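Local coordinates for protein esterase (uncultured bacterium pCosCE1, PDB 7ATL) that hydrolyses carboxylic esters as a family VIII carboxylesterase with a beta-lactamase-like fold and also shows promiscuous acyltransferase activity, at residues V268-A271 against D272-L275; P54-R57 against E58-F61; Y260-G263 against G264-M267; F348-P351 against Q352-I355; L277-T280 against L281-G284. All blocks are in the same frame, centred on the assembly; numbering follows the deposited sequence.

Contact 1: residues V268-A271 against D272-L275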
loop_
_atom_site.group_PDB
_atom_site.type_symbol
_atom_site.label_atom_id
_atom_site.label_comp_id
_atom_site.label_asym_id
_atom_site.label_seq_id
_atom_site.Cartn_x
_atom_site.Cartn_y
_atom_site.Cartn_z
ATOM N N VAL A 268 3.167 2.353 -9.592
ATOM C CA VAL A 268 3.875 3.664 -9.569
ATOM C C VAL A 268 2.814 4.768 -9.622
ATOM O O VAL A 268 1.740 4.526 -10.220
ATOM C CB VAL A 268 4.846 3.788 -10.755
ATOM C CG1 VAL A 268 6.005 2.813 -10.608
ATOM C CG2 VAL A 268 4.153 3.617 -12.100
ATOM N N GLY A 269 3.100 5.930 -9.031
ATOM C CA GLY A 269 2.160 7.062 -8.999
ATOM C C GLY A 269 2.662 8.234 -8.172
ATOM O O GLY A 269 3.611 8.057 -7.369
ATOM N N ASP A 270 2.021 9.396 -8.358
ATOM C CA ASP A 270 2.385 10.653 -7.661
ATOM C C ASP A 270 1.498 10.812 -6.435
ATOM O O ASP A 270 0.508 10.103 -6.319
ATOM C CB ASP A 270 2.372 11.851 -8.614
ATOM C CG ASP A 270 1.014 12.210 -9.161
ATOM O OD1 ASP A 270 0.030 11.670 -8.627
ATOM O OD2 ASP A 270 0.959 13.036 -10.118
ATOM N N ALA A 271 1.892 11.708 -5.545
ATOM C CA ALA A 271 1.230 11.987 -4.256
ATOM C C ALA A 271 -0.211 12.470 -4.497
ATOM O O ALA A 271 -1.110 11.978 -3.800
ATOM C CB ALA A 271 2.071 12.979 -3.486
ATOM N N ASP A 272 -0.444 13.354 -5.472
ATOM C CA ASP A 272 -1.789 13.949 -5.716
ATOM C C ASP A 272 -2.779 12.871 -6.135
ATOM O O ASP A 272 -3.973 13.031 -5.794
ATOM C CB ASP A 272 -1.774 15.068 -6.759
ATOM C CG ASP A 272 -1.243 16.341 -6.138
ATOM O OD1 ASP A 272 -2.011 16.972 -5.435
ATOM O OD2 ASP A 272 -0.029 16.623 -6.270
ATOM N N ASP A 273 -2.335 11.854 -6.878
ATOM C CA ASP A 273 -3.219 10.729 -7.275
ATOM C C ASP A 273 -3.557 9.972 -5.988
ATOM O O ASP A 273 -4.713 9.681 -5.778
ATOM C CB ASP A 273 -2.632 9.870 -8.403
ATOM C CG ASP A 273 -2.723 10.435 -9.826
ATOM O OD1 ASP A 273 -3.497 11.387 -10.077
ATOM O OD2 ASP A 273 -2.016 9.900 -10.690
ATOM N N VAL A 274 -2.608 9.779 -5.083
ATOM C CA VAL A 274 -2.860 9.041 -3.809
ATOM C C VAL A 274 -3.843 9.842 -2.946
ATOM O O VAL A 274 -4.681 9.218 -2.268
ATOM C CB VAL A 274 -1.539 8.753 -3.072
ATOM C CG1 VAL A 274 -1.748 8.133 -1.693
ATOM C CG2 VAL A 274 -0.623 7.883 -3.920
ATOM N N LEU A 275 -3.754 11.170 -2.961
ATOM C CA LEU A 275 -4.626 12.027 -2.127
ATOM C C LEU A 275 -6.061 11.920 -2.640
ATOM O O LEU A 275 -6.972 11.897 -1.796
ATOM C CB LEU A 275 -4.143 13.476 -2.159
ATOM C CG LEU A 275 -4.998 14.434 -1.329
ATOM C CD1 LEU A 275 -5.155 13.936 0.100
ATOM C CD2 LEU A 275 -4.399 15.823 -1.321
#

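Contact 2: residues P54-R57 against E58-F61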
loop_
_atom_site.group_PDB
_atom_site.type_symbol
_atom_site.label_atom_id
_atom_site.label_comp_id
_atom_site.label_asym_id
_atom_site.label_seq_id
_atom_site.Cartn_x
_atom_site.Cartn_y
_atom_site.Cartn_z
ATOM N N PRO A 54 16.159 18.166 -7.815
ATOM C CA PRO A 54 15.265 18.499 -6.710
ATOM C C PRO A 54 13.982 17.661 -6.822
ATOM O O PRO A 54 13.474 17.431 -7.942
ATOM C CB PRO A 54 15.015 20.003 -6.906
ATOM C CG PRO A 54 15.137 20.184 -8.401
ATOM C CD PRO A 54 16.295 19.278 -8.771
ATOM N N MET A 55 13.497 17.194 -5.675
ATOM C CA MET A 55 12.143 16.592 -5.560
ATOM C C MET A 55 11.124 17.681 -5.907
ATOM O O MET A 55 11.287 18.804 -5.402
ATOM C CB MET A 55 11.878 16.076 -4.139
ATOM C CG MET A 55 10.572 15.261 -4.019
ATOM S SD MET A 55 10.624 13.608 -4.777
ATOM C CE MET A 55 11.502 12.750 -3.468
ATOM N N VAL A 56 10.157 17.368 -6.758
ATOM C CA VAL A 56 9.022 18.259 -7.088
ATOM C C VAL A 56 7.714 17.514 -6.753
ATOM O O VAL A 56 7.739 16.275 -6.540
ATOM C CB VAL A 56 9.079 18.737 -8.560
ATOM C CG1 VAL A 56 10.368 19.496 -8.875
ATOM C CG2 VAL A 56 8.848 17.617 -9.560
ATOM N N ARG A 57 6.598 18.253 -6.707
ATOM C CA ARG A 57 5.269 17.753 -6.290
ATOM C C ARG A 57 4.826 16.631 -7.234
ATOM O O ARG A 57 4.227 15.650 -6.745
ATOM C CB ARG A 57 4.280 18.918 -6.284
ATOM C CG ARG A 57 2.936 18.576 -5.658
ATOM C CD ARG A 57 1.941 19.698 -5.833
ATOM N NE ARG A 57 0.599 19.293 -5.449
ATOM C CZ ARG A 57 -0.304 20.088 -4.890
ATOM N NH1 ARG A 57 -0.019 21.352 -4.617
ATOM N NH2 ARG A 57 -1.495 19.613 -4.573
ATOM N N GLU A 58 5.141 16.767 -8.528
ATOM C CA GLU A 58 4.741 15.828 -9.621
ATOM C C GLU A 58 5.673 14.602 -9.672
ATOM O O GLU A 58 5.378 13.693 -10.469
ATOM C CB GLU A 58 4.772 16.499 -11.002
ATOM C CG GLU A 58 3.986 17.800 -11.090
ATOM C CD GLU A 58 4.688 19.036 -10.542
ATOM O OE1 GLU A 58 5.925 19.130 -10.700
ATOM O OE2 GLU A 58 3.993 19.890 -9.946
ATOM N N THR A 59 6.744 14.544 -8.871
ATOM C CA THR A 59 7.666 13.379 -8.885
ATOM C C THR A 59 6.874 12.087 -8.642
ATOM O O THR A 59 6.118 11.995 -7.647
ATOM C CB THR A 59 8.796 13.493 -7.857
ATOM O OG1 THR A 59 9.509 14.698 -8.112
ATOM C CG2 THR A 59 9.741 12.314 -7.928
ATOM N N GLN A 60 7.056 11.111 -9.523
ATOM C CA GLN A 60 6.403 9.783 -9.425
ATOM C C GLN A 60 7.235 8.888 -8.497
ATOM O O GLN A 60 8.493 9.026 -8.452
ATOM C CB GLN A 60 6.249 9.165 -10.812
ATOM C CG GLN A 60 5.056 8.239 -10.911
ATOM C CD GLN A 60 5.089 7.350 -12.134
ATOM O OE1 GLN A 60 6.155 6.961 -12.625
ATOM N NE2 GLN A 60 3.902 6.980 -12.603
ATOM N N PHE A 61 6.557 8.003 -7.776
ATOM C CA PHE A 61 7.219 7.043 -6.865
ATOM C C PHE A 61 6.842 5.608 -7.221
ATOM O O PHE A 61 5.774 5.353 -7.805
ATOM C CB PHE A 61 6.852 7.316 -5.409
ATOM C CG PHE A 61 7.345 8.623 -4.857
ATOM C CD1 PHE A 61 6.682 9.800 -5.144
ATOM C CD2 PHE A 61 8.428 8.661 -4.005
ATOM C CE1 PHE A 61 7.111 11.001 -4.607
ATOM C CE2 PHE A 61 8.876 9.867 -3.487
ATOM C CZ PHE A 61 8.215 11.034 -3.790
HETATM O O HOH W 1 4.452 13.085 -5.877
#

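Contact 3: residues Y260-G263 against G264-M267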
loop_
_atom_site.group_PDB
_atom_site.type_symbol
_atom_site.label_atom_id
_atom_site.label_comp_id
_atom_site.label_asym_id
_atom_site.label_seq_id
_atom_site.Cartn_x
_atom_site.Cartn_y
_atom_site.Cartn_z
ATOM N N TYR A 260 4.850 -8.495 -14.526
ATOM C CA TYR A 260 3.442 -8.833 -14.186
ATOM C C TYR A 260 2.895 -7.784 -13.212
ATOM O O TYR A 260 3.608 -7.267 -12.333
ATOM C CB TYR A 260 3.266 -10.280 -13.692
ATOM C CG TYR A 260 3.725 -10.558 -12.289
ATOM C CD1 TYR A 260 2.909 -10.279 -11.216
ATOM C CD2 TYR A 260 4.970 -11.102 -12.026
ATOM C CE1 TYR A 260 3.317 -10.527 -9.917
ATOM C CE2 TYR A 260 5.401 -11.344 -10.730
ATOM C CZ TYR A 260 4.564 -11.064 -9.665
ATOM O OH TYR A 260 4.937 -11.294 -8.367
ATOM N N PRO A 261 1.620 -7.385 -13.420
ATOM C CA PRO A 261 0.958 -6.416 -12.555
ATOM C C PRO A 261 0.721 -6.985 -11.156
ATOM O O PRO A 261 -0.081 -7.863 -11.043
ATOM C CB PRO A 261 -0.368 -6.150 -13.271
ATOM C CG PRO A 261 -0.614 -7.397 -14.086
ATOM C CD PRO A 261 0.769 -7.802 -14.544
ATOM N N SER A 262 1.486 -6.518 -10.167
ATOM C CA SER A 262 1.317 -6.879 -8.736
ATOM C C SER A 262 0.341 -5.889 -8.114
ATOM O O SER A 262 0.730 -4.749 -7.882
ATOM C CB SER A 262 2.631 -6.897 -7.981
ATOM O OG SER A 262 2.404 -6.932 -6.577
ATOM N N GLY A 263 -0.883 -6.330 -7.857
ATOM C CA GLY A 263 -1.894 -5.543 -7.124
ATOM C C GLY A 263 -1.463 -5.150 -5.717
ATOM O O GLY A 263 -1.881 -4.068 -5.265
ATOM N N GLY A 264 -0.661 -5.982 -5.061
ATOM C CA GLY A 264 -0.139 -5.710 -3.713
ATOM C C GLY A 264 1.058 -4.770 -3.675
ATOM O O GLY A 264 1.263 -4.175 -2.602
ATOM N N ALA A 265 1.893 -4.671 -4.723
ATOM C CA ALA A 265 3.199 -3.982 -4.566
ATOM C C ALA A 265 3.804 -3.433 -5.868
ATOM O O ALA A 265 4.883 -2.818 -5.796
ATOM C CB ALA A 265 4.158 -4.913 -3.850
ATOM N N GLY A 266 3.148 -3.568 -7.011
ATOM C CA GLY A 266 3.816 -3.314 -8.302
ATOM C C GLY A 266 3.550 -1.948 -8.929
ATOM O O GLY A 266 4.039 -1.727 -10.091
ATOM N N MET A 267 2.786 -1.073 -8.278
ATOM C CA MET A 267 2.322 0.163 -8.968
ATOM C C MET A 267 3.314 1.330 -8.748
ATOM O O MET A 267 4.179 1.267 -7.845
ATOM C CB MET A 267 0.909 0.566 -8.525
ATOM C CG MET A 267 -0.107 -0.535 -8.703
ATOM S SD MET A 267 -1.805 -0.021 -8.358
ATOM C CE MET A 267 -2.091 1.067 -9.745
HETATM O O HOH W 2 3.366 -4.279 -11.304
#

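Contact 4: residues F348-P351 against Q352-I355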
loop_
_atom_site.group_PDB
_atom_site.type_symbol
_atom_site.label_atom_id
_atom_site.label_comp_id
_atom_site.label_asym_id
_atom_site.label_seq_id
_atom_site.Cartn_x
_atom_site.Cartn_y
_atom_site.Cartn_z
ATOM N N PHE A 348 -3.096 8.264 5.625
ATOM C CA PHE A 348 -4.256 8.051 6.519
ATOM C C PHE A 348 -5.273 9.140 6.224
ATOM O O PHE A 348 -4.885 10.226 5.767
ATOM C CB PHE A 348 -3.843 8.010 7.998
ATOM C CG PHE A 348 -3.278 9.284 8.588
ATOM C CD1 PHE A 348 -4.114 10.287 9.062
ATOM C CD2 PHE A 348 -1.905 9.465 8.712
ATOM C CE1 PHE A 348 -3.589 11.441 9.630
ATOM C CE2 PHE A 348 -1.385 10.619 9.280
ATOM C CZ PHE A 348 -2.225 11.606 9.733
ATOM N N TYR A 349 -6.536 8.818 6.453
ATOM C CA TYR A 349 -7.610 9.807 6.669
ATOM C C TYR A 349 -8.119 9.565 8.078
ATOM O O TYR A 349 -8.181 8.393 8.462
ATOM C CB TYR A 349 -8.692 9.714 5.594
ATOM C CG TYR A 349 -9.565 8.496 5.653
ATOM C CD1 TYR A 349 -10.453 8.321 6.687
ATOM C CD2 TYR A 349 -9.579 7.569 4.626
ATOM C CE1 TYR A 349 -11.312 7.234 6.728
ATOM C CE2 TYR A 349 -10.439 6.482 4.637
ATOM C CZ TYR A 349 -11.303 6.312 5.701
ATOM O OH TYR A 349 -12.145 5.250 5.779
ATOM N N ASP A 350 -8.374 10.648 8.805
ATOM C CA ASP A 350 -9.114 10.670 10.088
ATOM C C ASP A 350 -10.540 11.149 9.777
ATOM O O ASP A 350 -10.746 12.323 9.431
ATOM C CB ASP A 350 -8.312 11.525 11.075
ATOM C CG ASP A 350 -8.995 11.716 12.410
ATOM O OD1 ASP A 350 -10.245 11.680 12.427
ATOM O OD2 ASP A 350 -8.270 11.912 13.413
ATOM N N PRO A 351 -11.574 10.266 9.851
ATOM C CA PRO A 351 -12.945 10.648 9.486
ATOM C C PRO A 351 -13.522 11.718 10.421
ATOM O O PRO A 351 -14.239 12.533 9.917
ATOM C CB PRO A 351 -13.745 9.349 9.590
ATOM C CG PRO A 351 -12.965 8.533 10.597
ATOM C CD PRO A 351 -11.510 8.873 10.328
ATOM N N GLN A 352 -13.139 11.716 11.708
ATOM C CA GLN A 352 -13.652 12.696 12.702
ATOM C C GLN A 352 -13.055 14.088 12.392
ATOM O O GLN A 352 -13.822 15.076 12.478
ATOM C CB GLN A 352 -13.444 12.164 14.132
ATOM C CG GLN A 352 -14.563 11.231 14.624
ATOM C CD GLN A 352 -14.173 10.226 15.695
ATOM O OE1 GLN A 352 -13.394 10.498 16.604
ATOM N NE2 GLN A 352 -14.738 9.035 15.613
ATOM N N ALA A 353 -11.772 14.176 12.032
ATOM C CA ALA A 353 -11.115 15.485 11.815
ATOM C C ALA A 353 -11.289 15.941 10.362
ATOM O O ALA A 353 -10.864 17.034 10.068
ATOM C CB ALA A 353 -9.667 15.419 12.233
ATOM N N ALA A 354 -11.899 15.116 9.515
ATOM C CA ALA A 354 -12.054 15.279 8.047
ATOM C C ALA A 354 -10.716 15.540 7.341
ATOM O O ALA A 354 -10.715 16.305 6.344
ATOM C CB ALA A 354 -13.040 16.380 7.773
ATOM N N ILE A 355 -9.617 14.932 7.788
ATOM C CA ILE A 355 -8.274 15.210 7.193
ATOM C C ILE A 355 -7.720 13.956 6.501
ATOM O O ILE A 355 -7.993 12.842 6.955
ATOM C CB ILE A 355 -7.272 15.787 8.220
ATOM C CG1 ILE A 355 -6.915 14.780 9.303
ATOM C CG2 ILE A 355 -7.744 17.106 8.833
ATOM C CD1 ILE A 355 -5.467 14.844 9.653
#

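Contact 5: residues L277-T280 against L281-G284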
loop_
_atom_site.group_PDB
_atom_site.type_symbol
_atom_site.label_atom_id
_atom_site.label_comp_id
_atom_site.label_asym_id
_atom_site.label_seq_id
_atom_site.Cartn_x
_atom_site.Cartn_y
_atom_site.Cartn_z
ATOM N N LEU A 277 -7.283 9.274 -4.082
ATOM C CA LEU A 277 -7.676 7.931 -3.590
ATOM C C LEU A 277 -8.117 8.014 -2.112
ATOM O O LEU A 277 -9.163 7.441 -1.758
ATOM C CB LEU A 277 -6.489 6.982 -3.764
ATOM C CG LEU A 277 -6.588 5.684 -2.972
ATOM C CD1 LEU A 277 -7.786 4.876 -3.472
ATOM C CD2 LEU A 277 -5.294 4.880 -3.062
ATOM N N VAL A 278 -7.330 8.661 -1.256
ATOM C CA VAL A 278 -7.590 8.670 0.209
ATOM C C VAL A 278 -8.852 9.506 0.506
ATOM O O VAL A 278 -9.681 9.040 1.336
ATOM C CB VAL A 278 -6.357 9.148 0.990
ATOM C CG1 VAL A 278 -6.642 9.277 2.475
ATOM C CG2 VAL A 278 -5.159 8.233 0.759
ATOM N N GLU A 279 -9.027 10.670 -0.128
ATOM C CA GLU A 279 -10.260 11.495 0.010
ATOM C C GLU A 279 -11.479 10.642 -0.374
ATOM O O GLU A 279 -12.438 10.580 0.421
ATOM C CB GLU A 279 -10.182 12.765 -0.841
ATOM C CG GLU A 279 -9.618 13.943 -0.076
ATOM C CD GLU A 279 -10.495 14.345 1.092
ATOM O OE1 GLU A 279 -11.631 14.833 0.815
ATOM O OE2 GLU A 279 -10.065 14.122 2.261
ATOM N N THR A 280 -11.416 9.945 -1.506
ATOM C CA THR A 280 -12.478 9.027 -1.997
ATOM C C THR A 280 -12.827 7.968 -0.938
ATOM O O THR A 280 -14.023 7.731 -0.691
ATOM C CB THR A 280 -12.041 8.373 -3.308
ATOM O OG1 THR A 280 -11.724 9.421 -4.225
ATOM C CG2 THR A 280 -13.113 7.480 -3.890
ATOM N N LEU A 281 -11.821 7.358 -0.327
ATOM C CA LEU A 281 -12.007 6.357 0.743
ATOM C C LEU A 281 -12.623 7.031 1.966
ATOM O O LEU A 281 -13.378 6.358 2.658
ATOM C CB LEU A 281 -10.653 5.711 1.077
ATOM C CG LEU A 281 -10.030 4.853 -0.030
ATOM C CD1 LEU A 281 -8.922 3.986 0.534
ATOM C CD2 LEU A 281 -11.059 3.971 -0.740
ATOM N N ARG A 282 -12.311 8.293 2.236
ATOM C CA ARG A 282 -12.777 8.969 3.476
ATOM C C ARG A 282 -14.294 9.252 3.426
ATOM O O ARG A 282 -14.923 9.152 4.492
ATOM C CB ARG A 282 -12.005 10.272 3.711
ATOM C CG ARG A 282 -12.456 11.026 4.952
ATOM C CD ARG A 282 -11.604 12.247 5.251
ATOM N NE ARG A 282 -11.880 13.318 4.305
ATOM C CZ ARG A 282 -12.918 14.146 4.347
ATOM N NH1 ARG A 282 -13.832 14.057 5.309
ATOM N NH2 ARG A 282 -13.031 15.058 3.394
ATOM N N THR A 283 -14.864 9.639 2.273
ATOM C CA THR A 283 -16.241 10.210 2.165
ATOM C C THR A 283 -17.095 9.526 1.082
ATOM O O THR A 283 -18.314 9.721 1.107
ATOM C CB THR A 283 -16.195 11.711 1.839
ATOM O OG1 THR A 283 -15.721 11.817 0.495
ATOM C CG2 THR A 283 -15.319 12.524 2.770
ATOM N N GLY A 284 -16.496 8.782 0.154
ATOM C CA GLY A 284 -17.121 8.440 -1.139
ATOM C C GLY A 284 -17.060 9.611 -2.099
ATOM O O GLY A 284 -16.533 10.656 -1.693
#

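Contact 1: residues V268-A271 against D272-L275
The carboxylate of Asp270 folds over the first turn of the helix and lies across the side chain of Asp273, its OD1 coming within 3.2 Å of Asp273 CB. That same oxygen accepts from the backbone: Asp273 N to Asp270 OD1 measures 2.9 Å, and the nitrogen arrives on the syn side of the carboxylate, 29° out of its plane. Asp270 is thereby the N-cap of the helix. Its CG sits between the backbone N and the carbonyl carbon (chi1 66°), the rotation that swings the carboxylate back to the N-H three residues on. The two carboxylates are turned 55° against each other, with Asp270 OD1 only 3.4 Å from Asp273 OD2. Two acceptors so close would probably repel, and the cost is presumably met by the amide of Asp273 at the helix start and by outside partners: Arg205 forms a salt bridge with Asp270 OD2, while Asp273 takes hydrogen bonds from the backbone of Arg205 and Asn206 and from Thr207. Behind the cap, Val274 N makes a weak bond to Asp270 O, and Leu275 N to Ala271 O, 2.9 Å, is a regular helical bond. The methyl CG2 of Val274 rests 3.5 Å from Asp270 O, beside the turn. The contact joins strand 268-269, paired with Phe61 through Gly269, to helix 271-283. Ala271 and Leu275 pack on strand 27-34 and strand 355-361 of the large antiparallel sheet, whereas Asp273 and Val274 touch Tyr70 of helix 67-80.

Contact 2: residues P54-R57 against E58-F61
Thr59 reaches back to Val56 with two donors: its OG1 lies 2.8 Å from Val56 O, and its backbone N lies 3.1 Å from Val56 O. Both come from the same face of the carbonyl, the amide well above its plane and the hydroxyl tilted 33° from it. Thr59 OG1 stands anti to its own carbonyl carbon (chi1 -57°), turned back over the loop, which leaves CG2 to meet the sulfur of Met55, 3.5 Å from SD. The Met55 chain bends at chi2 and chi3 and brings SD 3.7 Å from Phe61 CZ, with CE equally near that atom. This is a Met-aromatic contact, the sulfur approaching the ring obliquely. On the outer side, Glu58 curls over so that OE1 lies 3.5 Å from Val56 CG2. A water donates to both Arg57 O and Thr59 O, tying the two carbonyls together at the edge of the Phe61 ring. Farther out, Met55 and Phe61 both pack on Val29 of the large sheet, and the extended Arg57 forms a salt bridge with Asp272. The whole is a type I beta turn from Val56 to Thr59, with a threonine hydroxyl reinforcing its closing bond, in the link between strand 53-54 and strand 61-62.

Contact 3: residues Y260-G263 against G264-M267
Ser262 turns its side chain into a tight, glycine-rich loop and opens an ST motif there, beside the SxxK pattern (Ser65, Lys68) expected of a beta-lactamase-like esterase. With OG anti to the backbone N (chi1 166°), the hydroxyl lies next to its own carbonyl, and both oxygens face the amides of Ala265 and Gly266. Ala265 N is shared weakly between them, 3.0 Å from Ser262 OG and 3.4 Å from Ser262 O. The stronger bond runs from Gly266 N to Ser262 O, at 2.8 Å, with the donor tilted 24° from the carbonyl plane. Gly266 lies directly against the serine, its N 3.5 Å from Ser262 CB. Ala265 CB points away from residues 260-263 overall, though it passes 3.8 Å from Ser262 OG. Outside the loop, Asp176 is the stronger partner of Ser262 OG and also bonds weakly to Gly264 N, so one carboxylate helps set the rotation of the hydroxyl and the place of the turn. Gly264 O accepts from Lys68 NZ, the lysine of the pattern, which suggests that this loop helps position the probable catalytic lysine. Met267 takes its chain out of the turn toward helix 67-80, where its N bonds to Ser67 OG and its side chain packs on Tyr70 and Ile71. On the entry side a water spans the two halves, accepting from Ser262 N at 3.1 Å; it lies 2.9 Å from Gly266 O, to which it probably donates.

Contact 4: residues F348-P351 against Q352-I355
Asp350 OD1 turns in over the hairpin loop and accepts a bond from Ala353 N at 3.0 Å, with Gln352 N equally close. The amide of Ala353 comes from above the carboxylate plane, 61° out of it. The side chain reaches the loop because CG stands anti to the backbone N (chi1 176°), and the methyl of Ala353 settles 3.8 Å from Asp350 CG. The other oxygen, OD2, accepts from Tyr381 and His333, so both carboxylate oxygens are held. Asp350 and Ile355 form an antiparallel hydrogen-bonded pair: Asp350 N to Ile355 O is 2.9 Å, and the return bond from Ile355 N to Asp350 O is longer, 3.3 Å. Ala354 and Ile355 both face Asp350, which makes a G1 beta bulge, and Ala354 takes a left-handed backbone conformation (phi 53°). Next to the pair, Ile355 CD1 meets the Phe348 ring obliquely, 3.9 Å from CE1. The contact closes the tight hairpin between strands 345-350 and 355-361 in the middle of the large antiparallel sheet. Phe348 and Ile355 pack on Tyr381 of helix 372-381, while Tyr349 points to the other side, onto Val278 and Leu281 of helix 271-283.

Contact 5: residues L277-T280 against L281-G284
Regular i to i+4 bonds, such as Leu281 N to Leu277 O at 3.0 Å, carry the chain through the last turns of helix 271-283, which gives way at Gly284, where phi turns positive (77°). An i to i+3 salt bridge runs along this last turn. Glu279 and Arg282 run side by side, and the arginine meets the carboxylate side-on: NE to Glu279 OE2 is 2.8 Å and NH2 to Glu279 OE1 is 2.9 Å. Bends at arginine chi3 and glutamate chi2 bring the two groups alongside each other. OE2 lies near the guanidinium plane, yet the two flat groups are turned 36° to each other. Glu279 OE2 has a second partner in Ser356 OG, which ties the pair to strand 355-361. Thr283 CG2 rests 3.2 Å above the guanidinium plane, over its centre. Elsewhere the side chains of Leu277 and Leu281 cross at a slant, with Leu277 CD1 4.1 Å from Leu281 CG, and both pack on Pro69 of helix 67-80. Gly284 N still reaches Thr280 O. Thr283 OG1 sits between its backbone N and carbonyl carbon (chi1 70°), from where it donates to Gly284 O at 2.6 Å, on a lone pair in the carbonyl plane.

Along the chain the order is contact 2, contact 3, contact 1, contact 5, contact 4. Contacts 3, 1 and 5 form a nearly continuous run: the loop 260-267 leads into strand 268-269, and helix 271-283 carries contact 1 at its start and contact 5 at its end, centres about 13 Å apart. Contact 2 lies about 10 Å from contact 1, centre to centre, joined by the Arg57-Asp272 salt bridge and the short two-stranded sheet. Contact 4 sits about 10 Å from contact 5, where Tyr349 and Ala354 pack on the helix. Helix 271-283 thus spans from the sheet hairpin toward the probable active-site loop of contact 3, about 27 Å from contact 4 between centres.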